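Local coordinates for protein aldo-keto reductase AKR2E4 (Bombyx mori, PDB 3WCZ) that catalyses the NADP-dependent reduction of 3-dehydroecdysone, does not use NADH, and may take part in regulating molting, at residues E61-G65 against S105-L109; T78-L82 against L111-D115. All coordinates share one frame. Numbering follows the deposited sequence.

Interaction 1: E61-G65 against S105-L109; sequences EEQVG and SLKKL
Two helical turns pack side by side. One is the first turn of helix 61-73, the other a turn from the C-terminal part of helix 95-109. Their axes come within 7.9 Å, and their N-to-C directions differ by 46°. Gly65 sits beside Leu109 (CA to CA 4.0 Å) and Glu62 beside Lys108 (CA to CA 4.9 Å). Gly65 makes this closeness possible: a CB there would clash with Leu109 O, and its CA lies 3.3 Å from that oxygen. Glu62 CA makes a CA-H...O contact to Lys108 O, 3.5 Å.

Glu61 reaches across with chi1 m, chi2 t and chi3 near -38°. Its OE2 accepts hydrogen bonds from Ser105 OG (chi1 m, 2.7 Å) and Thr86. Leu109, rotamer mt, places CD2 3.8 Å from Val64 CG1 (chi1 t) and 3.8 Å from Glu61 CB. Lys108 runs m, t, t, p. Its CD passes 3.6 Å from Glu61 OE1, while NZ pairs with Glu104. Two waters bridge carbonyls: Glu62 O to Lys108 O, and Gly65 O to Leu109 O.

This is neighbouring-helix packing on the outside of a TIM barrel. Leu109 rests on Ile114 of strand 114-119, and Val64 touches Val37 of helix 35-46 and the NADP-binding Thr23.

Interaction 2: T78-L82 against L111-D115; sequences TREEL and LDYID. With EDO (1,2-ethanediol), chain D.
Residues 79-81 form a short 3-10 turn that leads into Leu82, whose backbone is extended. Within it, Glu81 N bonds to Thr78 O at 3.1 Å and Leu82 N to Arg79 O at 3.0 Å. Thr78 N also bonds to Glu81 OE1, 3.0 Å. Segment 111-115 is extended at Leu111, Tyr113 and Ile114, kinks at Asp112 and turns a corner at Asp115. The backbones stand apart, with CA-CA distances of 8.7 Å for Arg79-Leu111 and 8.3 Å for Leu82-Asp115.

Arg79 (t, p, t, chi4 94°) forms a salt bridge with Asp115 (chi1 m). Arg79 NH2 and NH1 both donate to Asp115 OD2, at 2.9 and 3.1 Å. NH2 also donates to Tyr113 O at 2.9 Å. NH1 makes a weak bond to Leu82 O, 3.0 Å.

The Arg79 guanidinium lies flat on the Tyr113 ring (chi1 p), planes at 8° and centres 3.9 Å apart. This is an off-centre cation-pi contact. Tyr113 makes another with Arg153. Leu111 CD2 packs 3.8 Å from Arg79 NE.

One water accepts from Arg79 NE and Asp112 N. Another lies within hydrogen-bonding distance of Leu82 O (2.9 Å), Asp115 OD1 (2.7 Å) and Tyr113 OH (2.7 Å). An ethanediol, probably from the crystallisation liquor, bonds weakly through O2 to Glu80 O, 3.4 Å.

Asp115 OD2 also accepts from Val84 N in the adjacent barrel strand. One guanidinium thus pairs with a carboxylate, hydrogen-bonds to a carbonyl and stacks on a ring, joining the loop before strand 83-88 to the start of strand 114-119 mainly by polar and cation-pi chemistry.

From the N terminus the chain enters helix 61-73 at 61-65. It passes the loop 78-82, runs through strand 83-88 and returns along helix 95-109 to 105-109. There interaction 1 closes its loop. Strand 114-119 begins soon after, and 111-115 closes interaction 2. The segments alternate, so the two contacts cross rather than nest. Both span the same beta-alpha step of the barrel. Interaction 1 joins consecutive helices; interaction 2 joins the lead-ins to consecutive parallel strands. They also touch: Leu106 O is 3.0 Å from Leu111 N, a probable hydrogen bond, and Leu109 CD1 packs 3.8 Å from Ile114 CD1.

Interaction 1: E61-G65 against S105-L109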
ATOM      1  N   GLU A  61      -2.712  -0.371  14.367  1.00  9.10           N
ATOM      2  CA  GLU A  61      -1.476   0.380  14.551  1.00  9.84           C
ATOM      3  C   GLU A  61      -0.774  -0.000  15.846  1.00  9.10           C
ATOM      4  O   GLU A  61       0.465   0.012  15.925  1.00  9.48           O
ATOM      5  CB  GLU A  61      -1.712   1.899  14.467  1.00  8.70           C
ATOM      6  CG  GLU A  61      -1.944   2.405  13.037  1.00  9.30           C
ATOM      7  CD  GLU A  61      -2.527   3.793  12.982  1.00 10.40           C
ATOM      8  OE1 GLU A  61      -3.386   4.097  13.836  1.00 11.01           O
ATOM      9  OE2 GLU A  61      -2.132   4.556  12.080  1.00  9.23           O
ATOM     10  N   GLU A  62      -1.564  -0.338  16.873  1.00 10.20           N
ATOM     11  CA  GLU A  62      -0.958  -0.737  18.128  1.00 10.98           C
ATOM     12  C   GLU A  62      -0.109  -2.000  17.943  1.00 10.04           C
ATOM     13  O   GLU A  62       1.022  -2.077  18.451  1.00 10.16           O
ATOM     14  CB  GLU A  62      -2.057  -0.970  19.177  1.00 15.41           C
ATOM     15  CG  GLU A  62      -1.599  -1.611  20.485  1.00 21.38           C
ATOM     16  CD  GLU A  62      -2.749  -1.792  21.483  1.00 29.12           C
ATOM     17  OE1 GLU A  62      -3.893  -1.381  21.172  1.00 35.81           O
ATOM     18  OE2 GLU A  62      -2.505  -2.325  22.584  1.00 24.64           O
ATOM     19  N   GLN A  63      -0.633  -2.979  17.213  1.00 10.10           N
ATOM     20  CA  GLN A  63       0.085  -4.223  16.953  1.00  9.90           C
ATOM     21  C   GLN A  63       1.328  -3.962  16.091  1.00 10.51           C
ATOM     22  O   GLN A  63       2.397  -4.522  16.332  1.00  9.23           O
ATOM     23  CB  GLN A  63      -0.805  -5.233  16.247  1.00  9.67           C
ATOM     24  CG  GLN A  63      -1.802  -5.935  17.148  1.00 14.20           C
ATOM     25  CD  GLN A  63      -2.822  -4.999  17.757  1.00 13.56           C
ATOM     26  OE1 GLN A  63      -3.354  -4.110  17.101  1.00 13.18           O
ATOM     27  NE2 GLN A  63      -3.094  -5.190  19.049  1.00 18.05           N
ATOM     28  N   VAL A  64       1.190  -3.118  15.073  1.00  8.56           N
ATOM     29  CA  VAL A  64       2.330  -2.734  14.265  1.00  8.83           C
ATOM     30  C   VAL A  64       3.404  -2.095  15.139  1.00 10.18           C
ATOM     31  O   VAL A  64       4.584  -2.414  15.021  1.00  9.48           O
ATOM     32  CB  VAL A  64       1.897  -1.805  13.125  1.00  8.84           C
ATOM     33  CG1 VAL A  64       3.106  -1.281  12.402  1.00  9.26           C
ATOM     34  CG2 VAL A  64       0.965  -2.515  12.170  1.00  8.75           C
ATOM     35  N   GLY A  65       2.986  -1.203  16.029  1.00  9.05           N
ATOM     36  CA  GLY A  65       3.912  -0.585  16.941  1.00 10.74           C
ATOM     37  C   GLY A  65       4.580  -1.556  17.879  1.00  9.46           C
ATOM     38  O   GLY A  65       5.753  -1.414  18.183  1.00  9.97           O
ATOM     39  N   SER A 105      -2.197   8.464  15.399  1.00  8.98           N
ATOM     40  CA  SER A 105      -1.545   7.301  14.802  1.00  8.20           C
ATOM     41  C   SER A 105      -0.155   7.070  15.388  1.00 10.02           C
ATOM     42  O   SER A 105       0.214   5.928  15.701  1.00  9.89           O
ATOM     43  CB  SER A 105      -1.452   7.475  13.290  1.00 10.07           C
ATOM     44  OG  SER A 105      -2.652   7.144  12.642  1.00  9.76           O
ATOM     45  N   LEU A 106       0.629   8.133  15.484  1.00  8.75           N
ATOM     46  CA  LEU A 106       1.962   8.036  16.030  1.00  9.93           C
ATOM     47  C   LEU A 106       1.967   7.528  17.468  1.00 10.65           C
ATOM     48  O   LEU A 106       2.846   6.751  17.844  1.00 11.43           O
ATOM     49  CB  LEU A 106       2.671   9.381  15.967  1.00 10.12           C
ATOM     50  CG  LEU A 106       3.029   9.851  14.554  1.00 10.45           C
ATOM     51  CD1 LEU A 106       3.583  11.279  14.577  1.00 12.38           C
ATOM     52  CD2 LEU A 106       4.046   8.943  13.851  1.00 10.39           C
ATOM     53  N   LYS A 107       1.029   7.986  18.284  1.00 10.55           N
ATOM     54  CA  LYS A 107       0.920   7.484  19.648  1.00 12.06           C
ATOM     55  C   LYS A 107       0.632   5.966  19.654  1.00 12.64           C
ATOM     56  O   LYS A 107       1.265   5.209  20.401  1.00 12.39           O
ATOM     57  CB  LYS A 107      -0.138   8.274  20.439  1.00 12.74           C
ATOM     58  CG  LYS A 107      -0.161   7.959  21.932  1.00 22.41           C
ATOM     59  CD  LYS A 107      -1.112   8.906  22.643  1.00 32.04           C
ATOM     60  CE  LYS A 107      -1.066   8.765  24.158  1.00 39.33           C
ATOM     61  NZ  LYS A 107      -2.024   9.736  24.806  1.00 38.59           N
ATOM     62  N   LYS A 108      -0.303   5.509  18.824  1.00 10.51           N
ATOM     63  CA  LYS A 108      -0.590   4.091  18.756  1.00 12.22           C
ATOM     64  C   LYS A 108       0.614   3.290  18.286  1.00 11.90           C
ATOM     65  O   LYS A 108       0.867   2.191  18.770  1.00 13.51           O
ATOM     66  CB  LYS A 108      -1.745   3.850  17.811  1.00 12.75           C
ATOM     67  CG  LYS A 108      -3.070   4.334  18.349  1.00 13.82           C
ATOM     68  CD  LYS A 108      -4.189   4.085  17.360  1.00 21.70           C
ATOM     69  CE  LYS A 108      -5.562   4.403  17.956  1.00 25.89           C
ATOM     70  NZ  LYS A 108      -5.750   5.832  18.292  1.00 38.91           N
ATOM     71  N   LEU A 109       1.346   3.830  17.316  1.00  9.80           N
ATOM     72  CA  LEU A 109       2.517   3.161  16.738  1.00 10.05           C
ATOM     73  C   LEU A 109       3.739   3.221  17.629  1.00 12.41           C
ATOM     74  O   LEU A 109       4.723   2.556  17.359  1.00 12.03           O
ATOM     75  CB  LEU A 109       2.855   3.757  15.349  1.00  9.71           C
ATOM     76  CG  LEU A 109       1.858   3.500  14.216  1.00  9.31           C
ATOM     77  CD1 LEU A 109       2.060   4.509  13.076  1.00 11.80           C
ATOM     78  CD2 LEU A 109       1.998   2.083  13.721  1.00 10.06           C
TER
HETATM   79  O   HOH W   1       2.257   0.072  19.780  1.00 25.87           O
HETATM   80  O   HOH W   2       6.900   1.174  18.331  1.00 13.69           O

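Interaction 2: T78-L82 against L111-D115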
ATOM      1  N   THR A  78      17.291  -0.407  13.591  1.00 12.68           N
ATOM      2  CA  THR A  78      17.038   0.837  14.314  1.00 10.82           C
ATOM      3  C   THR A  78      15.848   1.545  13.691  1.00 11.74           C
ATOM      4  O   THR A  78      15.459   1.243  12.568  1.00 11.67           O
ATOM      5  CB  THR A  78      18.222   1.761  14.257  1.00 11.80           C
ATOM      6  OG1 THR A  78      18.444   2.137  12.890  1.00 16.49           O
ATOM      7  CG2 THR A  78      19.467   1.089  14.839  1.00 16.33           C
ATOM      8  N   ARG A  79      15.278   2.516  14.400  1.00 10.76           N
ATOM      9  CA  ARG A  79      14.155   3.257  13.845  1.00 11.56           C
ATOM     10  C   ARG A  79      14.451   3.892  12.492  1.00 10.92           C
ATOM     11  O   ARG A  79      13.617   3.843  11.580  1.00 10.35           O
ATOM     12  CB  ARG A  79      13.705   4.355  14.815  1.00 12.98           C
ATOM     13  CG  ARG A  79      12.664   5.338  14.229  1.00 12.06           C
ATOM     14  CD  ARG A  79      11.344   4.677  13.984  1.00 12.76           C
ATOM     15  NE  ARG A  79      10.353   5.510  13.294  1.00 10.88           N
ATOM     16  CZ  ARG A  79      10.139   5.520  11.973  1.00 11.23           C
ATOM     17  NH1 ARG A  79      10.897   4.776  11.159  1.00 10.65           N
ATOM     18  NH2 ARG A  79       9.142   6.238  11.450  1.00 10.15           N
ATOM     19  N   GLU A  80      15.635   4.459  12.310  1.00 11.95           N
ATOM     20  CA  GLU A  80      15.925   5.150  11.069  1.00 12.87           C
ATOM     21  C   GLU A  80      16.075   4.217   9.870  1.00 12.67           C
ATOM     22  O   GLU A  80      15.986   4.663   8.733  1.00 14.40           O
ATOM     23  CB  GLU A  80      17.164   6.028  11.241  1.00 16.10           C
ATOM     24  CG  GLU A  80      16.887   7.227  12.141  1.00 28.73           C
ATOM     25  CD  GLU A  80      16.016   8.289  11.471  1.00 33.74           C
ATOM     26  OE1 GLU A  80      15.920   8.297  10.213  1.00 31.22           O
ATOM     27  OE2 GLU A  80      15.432   9.126  12.212  1.00 32.35           O
ATOM     28  N   GLU A  81      16.280   2.927  10.130  1.00 10.98           N
ATOM     29  CA  GLU A  81      16.327   1.917   9.091  1.00 10.21           C
ATOM     30  C   GLU A  81      14.953   1.466   8.620  1.00  9.86           C
ATOM     31  O   GLU A  81      14.847   0.769   7.606  1.00 11.06           O
ATOM     32  CB  GLU A  81      17.127   0.712   9.595  1.00 10.41           C
ATOM     33  CG  GLU A  81      18.608   1.019   9.713  1.00 13.84           C
ATOM     34  CD  GLU A  81      19.428  -0.053  10.399  1.00 17.58           C
ATOM     35  OE1 GLU A  81      18.911  -0.881  11.166  1.00 15.13           O
ATOM     36  OE2 GLU A  81      20.665  -0.031  10.165  1.00 26.57           O
ATOM     37  N   LEU A  82      13.897   1.799   9.372  1.00  9.62           N
ATOM     38  CA  LEU A  82      12.538   1.407   9.011  1.00 10.08           C
ATOM     39  C   LEU A  82      11.815   2.524   8.296  1.00  8.54           C
ATOM     40  O   LEU A  82      12.011   3.686   8.609  1.00  9.45           O
ATOM     41  CB  LEU A  82      11.735   1.030  10.243  1.00 11.03           C
ATOM     42  CG  LEU A  82      12.143  -0.210  10.986  1.00 11.08           C
ATOM     43  CD1 LEU A  82      11.327  -0.351  12.274  1.00 13.80           C
ATOM     44  CD2 LEU A  82      11.955  -1.421  10.096  1.00 12.94           C
ATOM     45  N   LEU A 111       5.724   5.834  17.795  1.00 10.99           N
ATOM     46  CA  LEU A 111       6.722   6.515  16.959  1.00 10.03           C
ATOM     47  C   LEU A 111       6.666   8.029  17.135  1.00 10.76           C
ATOM     48  O   LEU A 111       5.628   8.553  17.538  1.00 12.51           O
ATOM     49  CB  LEU A 111       6.489   6.183  15.475  1.00 10.34           C
ATOM     50  CG  LEU A 111       6.480   4.690  15.153  1.00 11.45           C
ATOM     51  CD1 LEU A 111       6.221   4.523  13.647  1.00 12.84           C
ATOM     52  CD2 LEU A 111       7.765   3.983  15.571  1.00 12.95           C
ATOM     53  N   ASP A 112       7.764   8.719  16.832  1.00 10.55           N
ATOM     54  CA  ASP A 112       7.834  10.175  16.880  1.00 11.42           C
ATOM     55  C   ASP A 112       7.557  10.825  15.517  1.00 10.52           C
ATOM     56  O   ASP A 112       7.279  12.020  15.440  1.00 12.26           O
ATOM     57  CB  ASP A 112       9.221  10.629  17.320  1.00 15.52           C
ATOM     58  CG  ASP A 112       9.607  10.106  18.680  1.00 21.36           C
ATOM     59  OD1 ASP A 112       8.812  10.257  19.622  1.00 19.90           O
ATOM     60  OD2 ASP A 112      10.709   9.525  18.792  1.00 24.89           O
ATOM     61  N   TYR A 113       7.655  10.048  14.443  1.00  9.72           N
ATOM     62  CA  TYR A 113       7.400  10.533  13.101  1.00  9.05           C
ATOM     63  C   TYR A 113       7.007   9.331  12.251  1.00  8.68           C
ATOM     64  O   TYR A 113       7.297   8.189  12.610  1.00  9.02           O
ATOM     65  CB  TYR A 113       8.650  11.230  12.497  1.00 11.03           C
ATOM     66  CG  TYR A 113       9.786  10.276  12.175  1.00 10.59           C
ATOM     67  CD1 TYR A 113      10.668   9.891  13.160  1.00 12.12           C
ATOM     68  CD2 TYR A 113       9.952   9.740  10.897  1.00  9.70           C
ATOM     69  CE1 TYR A 113      11.693   9.004  12.901  1.00 11.61           C
ATOM     70  CE2 TYR A 113      10.980   8.849  10.622  1.00 10.01           C
ATOM     71  CZ  TYR A 113      11.847   8.473  11.637  1.00 10.96           C
ATOM     72  OH  TYR A 113      12.887   7.596  11.382  1.00 12.85           O
ATOM     73  N   ILE A 114       6.314   9.618  11.154  1.00  8.09           N
ATOM     74  CA  ILE A 114       5.970   8.614  10.156  1.00  8.92           C
ATOM     75  C   ILE A 114       6.787   8.906   8.901  1.00  9.25           C
ATOM     76  O   ILE A 114       7.080  10.062   8.582  1.00  9.08           O
ATOM     77  CB  ILE A 114       4.427   8.634   9.859  1.00  8.73           C
ATOM     78  CG1 ILE A 114       3.964   7.313   9.245  1.00  8.05           C
ATOM     79  CG2 ILE A 114       4.028   9.781   8.965  1.00  9.09           C
ATOM     80  CD1 ILE A 114       3.884   6.221  10.235  1.00 10.49           C
ATOM     81  N   ASP A 115       7.199   7.863   8.195  1.00  8.04           N
ATOM     82  CA  ASP A 115       7.967   8.063   6.969  1.00  7.33           C
ATOM     83  C   ASP A 115       7.077   8.500   5.830  1.00  8.06           C
ATOM     84  O   ASP A 115       7.462   9.339   5.024  1.00  8.96           O
ATOM     85  CB  ASP A 115       8.728   6.780   6.636  1.00  8.53           C
ATOM     86  CG  ASP A 115       9.760   6.481   7.663  1.00  8.32           C
ATOM     87  OD1 ASP A 115      10.884   7.055   7.543  1.00  9.44           O
ATOM     88  OD2 ASP A 115       9.450   5.757   8.632  1.00  8.88           O
TER
HETATM   89  C1  EDO D 403      14.401   3.017   5.254  1.00 23.28           C
HETATM   90  O1  EDO D 403      14.266   3.254   3.861  1.00 30.84           O
HETATM   91  C2  EDO D 403      14.046   4.297   5.974  1.00 19.06           C
HETATM   92  O2  EDO D 403      14.930   5.365   5.584  1.00 24.60           O
HETATM   93  O   HOH W   3       9.973   7.122  15.813  1.00 14.32           O
HETATM   94  O   HOH W   4      12.993   6.342   9.016  1.00 10.95           O